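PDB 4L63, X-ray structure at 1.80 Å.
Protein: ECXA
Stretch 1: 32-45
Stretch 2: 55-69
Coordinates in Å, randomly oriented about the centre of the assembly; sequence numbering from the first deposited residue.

Stretch 1 (32-45) VINYTVPDENITIN
Stretch 2 (55-69) QLTINYSDYVREAFN

The two stretches run antiparallel in two zones: strand 33-36 lies 11.0 Å from the axis of helix 60-69 at 159°, and the weakly bonded strands 41-44 and 56-59 approach to 4.2 Å at 158°.

Hydrogen bonding centres on the I42–I58 pair (CA–CA 5.4 Å). I42 N donates to I58 O (2.6 Å, N-H...O 151°), and I58 N returns a longer bond to I42 O (3.3 Å, 151°). I42 O also accepts from T57 OG1 (3.2 Å), with T57 chi1 t, and receives a CA-H...O contact from T57 CA (3.2 Å). Proximity alone does not make a bond: N41 OD1 lies 2.9 Å from N59 N at a poor angle, while I44 O and L56 O, 2.9 Å apart, are both acceptors.

In the helix, V64 N bonds to Y60 O (3.1 Å) and R65 N to S61 O (3.0 Å). R65 NH2 forms a salt bridge with D62 OD1 (2.5 Å), whose hydrogen bond is weak at 118°.

Apolar contacts link the zones. I42 (m, t) and V37 (t) both reach Y60 (t): I42 CD1–Y60 CD1 and V37 CG1–Y60 CD2 are each 3.6 Å. Y35 (p) meets V64 (t) through CE2–CG1 at 3.4 Å, and F68 CE1 covers one face of its ring, 3.8 Å from Y35 CD1; the ring planes incline at 39°.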

ATOM      1  N   VAL A  32      20.102  13.308  21.905  1.00 81.07           N
ATOM      2  CA  VAL A  32      19.707  14.709  21.769  1.00 81.21           C
ATOM      3  C   VAL A  32      20.658  15.457  20.830  1.00 83.97           C
ATOM      4  O   VAL A  32      21.880  15.335  20.944  1.00 82.36           O
ATOM      5  CB  VAL A  32      19.676  15.417  23.142  1.00 85.90           C
ATOM      6  CG1 VAL A  32      21.001  15.230  23.868  1.00 92.52           C
ATOM      7  CG2 VAL A  32      19.349  16.895  22.973  1.00 87.44           C
ATOM      8  N   ILE A  33      20.106  16.219  19.890  1.00 81.63           N
ATOM      9  CA  ILE A  33      20.948  16.906  18.915  1.00 77.54           C
ATOM     10  C   ILE A  33      21.394  18.282  19.413  1.00 80.61           C
ATOM     11  O   ILE A  33      20.620  19.246  19.429  1.00 80.70           O
ATOM     12  CB  ILE A  33      20.237  17.040  17.551  1.00 73.65           C
ATOM     13  CG1 ILE A  33      20.014  15.647  16.954  1.00 70.84           C
ATOM     14  CG2 ILE A  33      21.042  17.917  16.603  1.00 73.42           C
ATOM     15  CD1 ILE A  33      19.384  15.656  15.571  1.00 67.15           C
ATOM     16  N   ASN A  34      22.657  18.350  19.821  1.00 83.37           N
ATOM     17  CA  ASN A  34      23.247  19.574  20.330  1.00 86.73           C
ATOM     18  C   ASN A  34      23.721  20.435  19.166  1.00 85.61           C
ATOM     19  O   ASN A  34      24.415  19.942  18.285  1.00 84.08           O
ATOM     20  CB  ASN A  34      24.411  19.219  21.254  1.00 90.40           C
ATOM     21  CG  ASN A  34      23.966  18.924  22.670  1.00 95.97           C
ATOM     22  OD1 ASN A  34      22.841  19.231  23.066  1.00 97.28           O
ATOM     23  ND2 ASN A  34      24.821  18.232  23.412  1.00100.32           N
ATOM     24  N   TYR A  35      23.349  21.708  19.140  1.00 93.49           N
ATOM     25  CA  TYR A  35      23.754  22.545  18.014  1.00 91.72           C
ATOM     26  C   TYR A  35      24.102  23.980  18.400  1.00 95.50           C
ATOM     27  O   TYR A  35      23.553  24.524  19.358  1.00100.89           O
ATOM     28  CB  TYR A  35      22.662  22.545  16.946  1.00 85.83           C
ATOM     29  CG  TYR A  35      21.386  23.243  17.351  1.00 85.29           C
ATOM     30  CD1 TYR A  35      20.390  22.563  18.046  1.00 84.06           C
ATOM     31  CD2 TYR A  35      21.163  24.571  17.015  1.00 86.22           C
ATOM     32  CE1 TYR A  35      19.217  23.194  18.408  1.00 81.77           C
ATOM     33  CE2 TYR A  35      19.995  25.209  17.374  1.00 87.91           C
ATOM     34  CZ  TYR A  35      19.024  24.517  18.068  1.00 88.89           C
ATOM     35  OH  TYR A  35      17.857  25.149  18.425  1.00 83.51           O
ATOM     36  N   THR A  36      25.017  24.582  17.644  1.00 91.31           N
ATOM     37  CA  THR A  36      25.445  25.956  17.899  1.00 96.03           C
ATOM     38  C   THR A  36      24.905  26.921  16.845  1.00 99.07           C
ATOM     39  O   THR A  36      24.843  26.591  15.657  1.00 95.23           O
ATOM     40  CB  THR A  36      26.986  26.077  17.945  1.00100.80           C
ATOM     41  OG1 THR A  36      27.522  25.988  16.619  1.00 96.38           O
ATOM     42  CG2 THR A  36      27.593  24.987  18.819  1.00100.27           C
ATOM     43  N   VAL A  37      24.503  28.111  17.291  1.00106.24           N
ATOM     44  CA  VAL A  37      24.011  29.158  16.396  1.00109.37           C
ATOM     45  C   VAL A  37      24.559  30.532  16.800  1.00115.16           C
ATOM     46  O   VAL A  37      24.191  31.071  17.843  1.00119.58           O
ATOM     47  CB  VAL A  37      22.468  29.222  16.377  1.00105.07           C
ATOM     48  CG1 VAL A  37      21.998  30.372  15.503  1.00102.50           C
ATOM     49  CG2 VAL A  37      21.879  27.912  15.882  1.00100.65           C
ATOM     50  N   PRO A  38      25.357  31.144  15.950  1.00117.06           N
ATOM     51  CA  PRO A  38      25.960  32.442  16.253  1.00120.81           C
ATOM     52  C   PRO A  38      24.986  33.619  16.376  1.00128.29           C
ATOM     53  O   PRO A  38      23.961  33.642  15.719  1.00121.44           O
ATOM     54  CB  PRO A  38      26.914  32.627  15.091  1.00118.51           C
ATOM     55  CG  PRO A  38      27.380  31.224  14.813  1.00114.78           C
ATOM     56  CD  PRO A  38      26.298  30.269  15.242  1.00111.15           C
ATOM     57  N   ASP A  39      25.360  34.607  17.196  1.00138.96           N
ATOM     58  CA  ASP A  39      24.483  35.640  17.768  1.00148.66           C
ATOM     59  C   ASP A  39      23.745  36.525  16.785  1.00149.29           C
ATOM     60  O   ASP A  39      22.629  36.954  17.070  1.00153.05           O
ATOM     61  CB  ASP A  39      25.266  36.549  18.738  1.00153.60           C
ATOM     62  CG  ASP A  39      24.429  37.748  19.264  1.00159.77           C
ATOM     63  OD1 ASP A  39      23.347  37.521  19.837  1.00162.03           O
ATOM     64  OD2 ASP A  39      24.858  38.911  19.101  1.00160.88           O
ATOM     65  N   GLU A  40      24.372  36.855  15.672  1.00143.63           N
ATOM     66  CA  GLU A  40      23.817  37.857  14.786  1.00137.13           C
ATOM     67  C   GLU A  40      22.441  37.493  14.294  1.00132.28           C
ATOM     68  O   GLU A  40      22.114  36.343  14.131  1.00123.84           O
ATOM     69  CB  GLU A  40      24.706  38.018  13.563  1.00132.45           C
ATOM     70  N   ASN A  41      21.620  38.509  14.133  1.00137.46           N
ATOM     71  CA  ASN A  41      20.452  38.458  13.283  1.00137.17           C
ATOM     72  C   ASN A  41      20.956  38.449  11.849  1.00135.33           C
ATOM     73  O   ASN A  41      21.984  39.059  11.545  1.00136.41           O
ATOM     74  CB  ASN A  41      19.536  39.657  13.535  1.00139.58           C
ATOM     75  CG  ASN A  41      18.610  39.450  14.719  1.00138.89           C
ATOM     76  OD1 ASN A  41      17.392  39.589  14.604  1.00138.15           O
ATOM     77  ND2 ASN A  41      19.186  39.111  15.866  1.00138.82           N
ATOM     78  N   ILE A  42      20.248  37.755  10.971  1.00131.79           N
ATOM     79  CA  ILE A  42      20.645  37.700   9.572  1.00128.13           C
ATOM     80  C   ILE A  42      20.254  38.990   8.848  1.00126.52           C
ATOM     81  O   ILE A  42      19.116  39.461   8.958  1.00129.49           O
ATOM     82  CB  ILE A  42      20.026  36.478   8.869  1.00125.55           C
ATOM     83  CG1 ILE A  42      20.878  35.236   9.127  1.00125.82           C
ATOM     84  CG2 ILE A  42      19.940  36.703   7.385  1.00123.01           C
ATOM     85  CD1 ILE A  42      20.413  34.015   8.360  1.00124.89           C
ATOM     86  N   THR A  43      21.218  39.570   8.131  1.00121.37           N
ATOM     87  CA  THR A  43      20.978  40.782   7.353  1.00116.86           C
ATOM     88  C   THR A  43      21.037  40.482   5.849  1.00113.63           C
ATOM     89  O   THR A  43      22.088  40.603   5.223  1.00114.74           O
ATOM     90  CB  THR A  43      21.993  41.901   7.698  1.00115.14           C
ATOM     91  OG1 THR A  43      21.860  42.246   9.081  1.00117.31           O
ATOM     92  CG2 THR A  43      21.696  43.154   6.868  1.00114.25           C
ATOM     93  N   ILE A  44      19.901  40.036   5.312  1.00111.16           N
ATOM     94  CA  ILE A  44      19.602  39.973   3.877  1.00114.24           C
ATOM     95  C   ILE A  44      18.912  41.253   3.438  1.00117.58           C
ATOM     96  O   ILE A  44      17.992  41.641   4.123  1.00117.11           O
ATOM     97  CB  ILE A  44      18.580  38.849   3.536  1.00102.60           C
ATOM     98  CG1 ILE A  44      18.902  37.532   4.229  1.00105.27           C
ATOM     99  CG2 ILE A  44      18.491  38.658   2.044  1.00100.89           C
ATOM    100  CD1 ILE A  44      17.695  36.652   4.416  1.00106.80           C
ATOM    101  N   ASN A  45      19.294  41.866   2.304  1.00124.28           N
ATOM    102  CA  ASN A  45      18.362  42.697   1.463  1.00130.04           C
ATOM    103  C   ASN A  45      18.696  42.921  -0.021  1.00130.60           C
ATOM    104  O   ASN A  45      19.843  43.133  -0.403  1.00128.13           O
ATOM    105  CB  ASN A  45      18.090  44.107   2.046  1.00137.46           C
ATOM    106  CG  ASN A  45      19.307  44.954   2.128  1.00139.36           C
ATOM    107  OD1 ASN A  45      20.413  44.456   1.984  1.00138.52           O
ATOM    108  ND2 ASN A  45      19.134  46.220   2.425  1.00140.12           N
ATOM    109  N   GLN A  55      14.012  45.860   2.682  1.00126.50           N
ATOM    110  CA  GLN A  55      14.829  45.699   3.889  1.00123.63           C
ATOM    111  C   GLN A  55      14.257  44.754   4.988  1.00117.45           C
ATOM    112  O   GLN A  55      13.060  44.762   5.298  1.00120.83           O
ATOM    113  CB  GLN A  55      15.226  47.075   4.467  1.00126.37           C
ATOM    114  CG  GLN A  55      16.206  46.869   5.643  1.00128.33           C
ATOM    115  CD  GLN A  55      16.826  48.125   6.221  1.00132.76           C
ATOM    116  OE1 GLN A  55      16.615  49.224   5.701  1.00133.77           O
ATOM    117  NE2 GLN A  55      17.642  47.967   7.252  1.00135.58           N
ATOM    118  N   LEU A  56      15.151  43.906   5.527  1.00114.71           N
ATOM    119  CA  LEU A  56      14.807  42.848   6.502  1.00113.05           C
ATOM    120  C   LEU A  56      15.986  42.326   7.374  1.00118.28           C
ATOM    121  O   LEU A  56      17.091  42.098   6.874  1.00114.63           O
ATOM    122  CB  LEU A  56      14.188  41.646   5.771  1.00110.28           C
ATOM    123  CG  LEU A  56      14.110  40.311   6.535  1.00108.26           C
ATOM    124  CD1 LEU A  56      12.950  40.312   7.523  1.00109.05           C
ATOM    125  CD2 LEU A  56      14.032  39.108   5.604  1.00105.38           C
ATOM    126  N   THR A  57      15.737  42.128   8.673  1.00121.57           N
ATOM    127  CA  THR A  57      16.685  41.453   9.580  1.00124.68           C
ATOM    128  C   THR A  57      15.926  40.565  10.581  1.00124.99           C
ATOM    129  O   THR A  57      14.844  40.927  11.039  1.00127.66           O
ATOM    130  CB  THR A  57      17.586  42.470  10.347  1.00119.54           C
ATOM    131  OG1 THR A  57      18.619  41.776  11.058  1.00121.32           O
ATOM    132  CG2 THR A  57      16.772  43.313  11.323  1.00121.75           C
ATOM    133  N   ILE A  58      16.477  39.397  10.907  1.00123.41           N
ATOM    134  CA  ILE A  58      15.792  38.480  11.818  1.00121.54           C
ATOM    135  C   ILE A  58      16.810  37.524  12.444  1.00115.07           C
ATOM    136  O   ILE A  58      17.861  37.256  11.860  1.00113.10           O
ATOM    137  CB  ILE A  58      14.673  37.682  11.091  1.00108.27           C
ATOM    138  CG1 ILE A  58      13.718  37.026  12.094  1.00107.70           C
ATOM    139  CG2 ILE A  58      15.270  36.651  10.132  1.00101.48           C
ATOM    140  CD1 ILE A  58      12.887  38.012  12.898  1.00105.93           C
ATOM    141  N   ASN A  59      16.506  37.024  13.634  1.00115.11           N
ATOM    142  CA  ASN A  59      17.448  36.205  14.380  1.00112.58           C
ATOM    143  C   ASN A  59      17.562  34.774  13.847  1.00110.76           C
ATOM    144  O   ASN A  59      16.568  34.072  13.664  1.00 97.28           O
ATOM    145  CB  ASN A  59      17.059  36.252  15.860  1.00115.54           C
ATOM    146  CG  ASN A  59      15.565  36.398  16.060  1.00118.17           C
ATOM    147  OD1 ASN A  59      14.815  36.536  15.095  1.00115.03           O
ATOM    148  ND2 ASN A  59      15.151  36.545  17.312  1.00122.81           N
ATOM    149  N   TYR A  60      18.802  34.393  13.550  1.00110.09           N
ATOM    150  CA  TYR A  60      19.147  33.070  13.047  1.00108.39           C
ATOM    151  C   TYR A  60      18.652  31.988  13.993  1.00106.20           C
ATOM    152  O   TYR A  60      18.211  30.913  13.573  1.00 97.34           O
ATOM    153  CB  TYR A  60      20.667  32.960  12.868  1.00110.44           C
ATOM    154  CG  TYR A  60      21.107  31.884  11.907  1.00109.85           C
ATOM    155  CD1 TYR A  60      20.270  31.451  10.888  1.00108.30           C
ATOM    156  CD2 TYR A  60      22.363  31.300  12.017  1.00112.36           C
ATOM    157  CE1 TYR A  60      20.669  30.468  10.006  1.00106.55           C
ATOM    158  CE2 TYR A  60      22.772  30.317  11.139  1.00111.34           C
ATOM    159  CZ  TYR A  60      21.920  29.905  10.137  1.00106.44           C
ATOM    160  OH  TYR A  60      22.328  28.928   9.266  1.00 99.46           O
ATOM    161  N   SER A  61      18.724  32.310  15.279  1.00 96.88           N
ATOM    162  CA  SER A  61      18.450  31.385  16.361  1.00 96.73           C
ATOM    163  C   SER A  61      16.983  31.010  16.450  1.00100.15           C
ATOM    164  O   SER A  61      16.653  29.886  16.824  1.00 96.77           O
ATOM    165  CB  SER A  61      18.919  31.996  17.685  1.00101.09           C
ATOM    166  OG  SER A  61      19.155  30.997  18.669  1.00102.53           O
ATOM    167  N   ASP A  62      16.103  31.940  16.089  1.00102.14           N
ATOM    168  CA  ASP A  62      14.671  31.667  16.165  1.00107.14           C
ATOM    169  C   ASP A  62      14.201  30.819  15.002  1.00 99.30           C
ATOM    170  O   ASP A  62      13.147  30.189  15.069  1.00 99.50           O
ATOM    171  CB  ASP A  62      13.829  32.943  16.155  1.00113.45           C
ATOM    172  CG  ASP A  62      14.028  33.807  17.388  1.00124.97           C
ATOM    173  OD1 ASP A  62      14.910  33.498  18.224  1.00127.63           O
ATOM    174  OD2 ASP A  62      13.247  34.780  17.537  1.00126.66           O
ATOM    175  N   TYR A  63      14.951  30.868  13.911  1.00101.02           N
ATOM    176  CA  TYR A  63      14.566  30.156  12.712  1.00 88.51           C
ATOM    177  C   TYR A  63      15.082  28.731  12.763  1.00 86.20           C
ATOM    178  O   TYR A  63      14.400  27.810  12.325  1.00 84.96           O
ATOM    179  CB  TYR A  63      15.072  30.895  11.474  1.00 88.30           C
ATOM    180  CG  TYR A  63      14.128  31.982  11.010  1.00 89.48           C
ATOM    181  CD1 TYR A  63      13.618  32.915  11.904  1.00 93.87           C
ATOM    182  CD2 TYR A  63      13.732  32.064   9.680  1.00 87.93           C
ATOM    183  CE1 TYR A  63      12.749  33.899  11.487  1.00 93.45           C
ATOM    184  CE2 TYR A  63      12.862  33.049   9.253  1.00 89.10           C
ATOM    185  CZ  TYR A  63      12.375  33.967  10.162  1.00 94.59           C
ATOM    186  OH  TYR A  63      11.507  34.951   9.745  1.00 93.62           O
ATOM    187  N   VAL A  64      16.281  28.551  13.305  1.00 86.89           N
ATOM    188  CA  VAL A  64      16.789  27.211  13.545  1.00 85.09           C
ATOM    189  C   VAL A  64      15.903  26.565  14.597  1.00 88.81           C
ATOM    190  O   VAL A  64      15.573  25.376  14.496  1.00 83.02           O
ATOM    191  CB  VAL A  64      18.255  27.218  14.000  1.00 86.15           C
ATOM    192  CG1 VAL A  64      18.741  25.808  14.251  1.00 84.36           C
ATOM    193  CG2 VAL A  64      19.120  27.887  12.944  1.00 86.10           C
ATOM    194  N   ARG A  65      15.506  27.373  15.584  1.00 87.80           N
ATOM    195  CA  ARG A  65      14.556  26.976  16.623  1.00 89.91           C
ATOM    196  C   ARG A  65      13.272  26.423  16.020  1.00 86.24           C
ATOM    197  O   ARG A  65      12.880  25.289  16.287  1.00 84.61           O
ATOM    198  CB  ARG A  65      14.222  28.170  17.534  1.00 91.63           C
ATOM    199  CG  ARG A  65      13.670  27.794  18.900  1.00100.50           C
ATOM    200  CD  ARG A  65      14.378  28.534  20.013  1.00 96.05           C
ATOM    201  NE  ARG A  65      13.869  29.889  20.220  1.00106.31           N
ATOM    202  CZ  ARG A  65      14.565  30.999  19.989  1.00109.39           C
ATOM    203  NH1 ARG A  65      15.802  30.918  19.527  1.00109.57           N
ATOM    204  NH2 ARG A  65      14.027  32.192  20.220  1.00111.66           N
ATOM    205  N   GLU A  66      12.626  27.244  15.200  1.00 87.56           N
ATOM    206  CA  GLU A  66      11.310  26.931  14.660  1.00 84.89           C
ATOM    207  C   GLU A  66      11.371  25.769  13.674  1.00 81.86           C
ATOM    208  O   GLU A  66      10.492  24.908  13.661  1.00 80.06           O
ATOM    209  CB  GLU A  66      10.710  28.172  13.987  1.00 86.07           C
ATOM    210  CG  GLU A  66       9.211  28.110  13.737  1.00 92.14           C
ATOM    211  CD  GLU A  66       8.845  27.302  12.505  1.00 94.50           C
ATOM    212  OE1 GLU A  66       9.695  27.186  11.592  1.00 91.29           O
ATOM    213  OE2 GLU A  66       7.706  26.789  12.445  1.00 96.60           O
ATOM    214  N   ALA A  67      12.422  25.751  12.857  1.00 80.78           N
ATOM    215  CA  ALA A  67      12.588  24.738  11.824  1.00 83.07           C
ATOM    216  C   ALA A  67      12.758  23.356  12.425  1.00 90.33           C
ATOM    217  O   ALA A  67      12.274  22.370  11.873  1.00 81.17           O
ATOM    218  CB  ALA A  67      13.777  25.069  10.939  1.00 78.54           C
ATOM    219  N   PHE A  68      13.488  23.301  13.516  1.00116.01           N
ATOM    220  CA  PHE A  68      13.746  22.075  14.251  1.00116.11           C
ATOM    221  C   PHE A  68      12.483  21.496  14.849  1.00114.12           C
ATOM    222  O   PHE A  68      12.313  20.310  14.966  1.00114.26           O
ATOM    223  CB  PHE A  68      14.767  22.319  15.336  1.00119.35           C
ATOM    224  CG  PHE A  68      16.119  21.785  15.017  1.00121.47           C
ATOM    225  CD1 PHE A  68      17.234  22.580  15.146  1.00120.68           C
ATOM    226  CD2 PHE A  68      16.275  20.494  14.588  1.00122.42           C
ATOM    227  CE1 PHE A  68      18.482  22.098  14.848  1.00118.97           C
ATOM    228  CE2 PHE A  68      17.512  19.999  14.289  1.00120.04           C
ATOM    229  CZ  PHE A  68      18.624  20.800  14.421  1.00119.51           C
ATOM    230  N   ASN A  69      11.625  22.381  15.282  1.00 96.76           N
ATOM    231  CA  ASN A  69      10.334  22.015  15.847  1.00 84.77           C
ATOM    232  C   ASN A  69       9.400  21.472  14.777  1.00 82.02           C
ATOM    233  O   ASN A  69       8.503  20.683  15.069  1.00 76.31           O
ATOM    234  CB  ASN A  69       9.682  23.209  16.525  1.00 84.55           C
ATOM    235  CG  ASN A  69       8.466  22.816  17.329  1.00 91.28           C
ATOM    236  OD1 ASN A  69       8.582  22.260  18.422  1.00 96.70           O
ATOM    237  ND2 ASN A  69       7.285  23.068  16.774  1.00 88.83           N
TER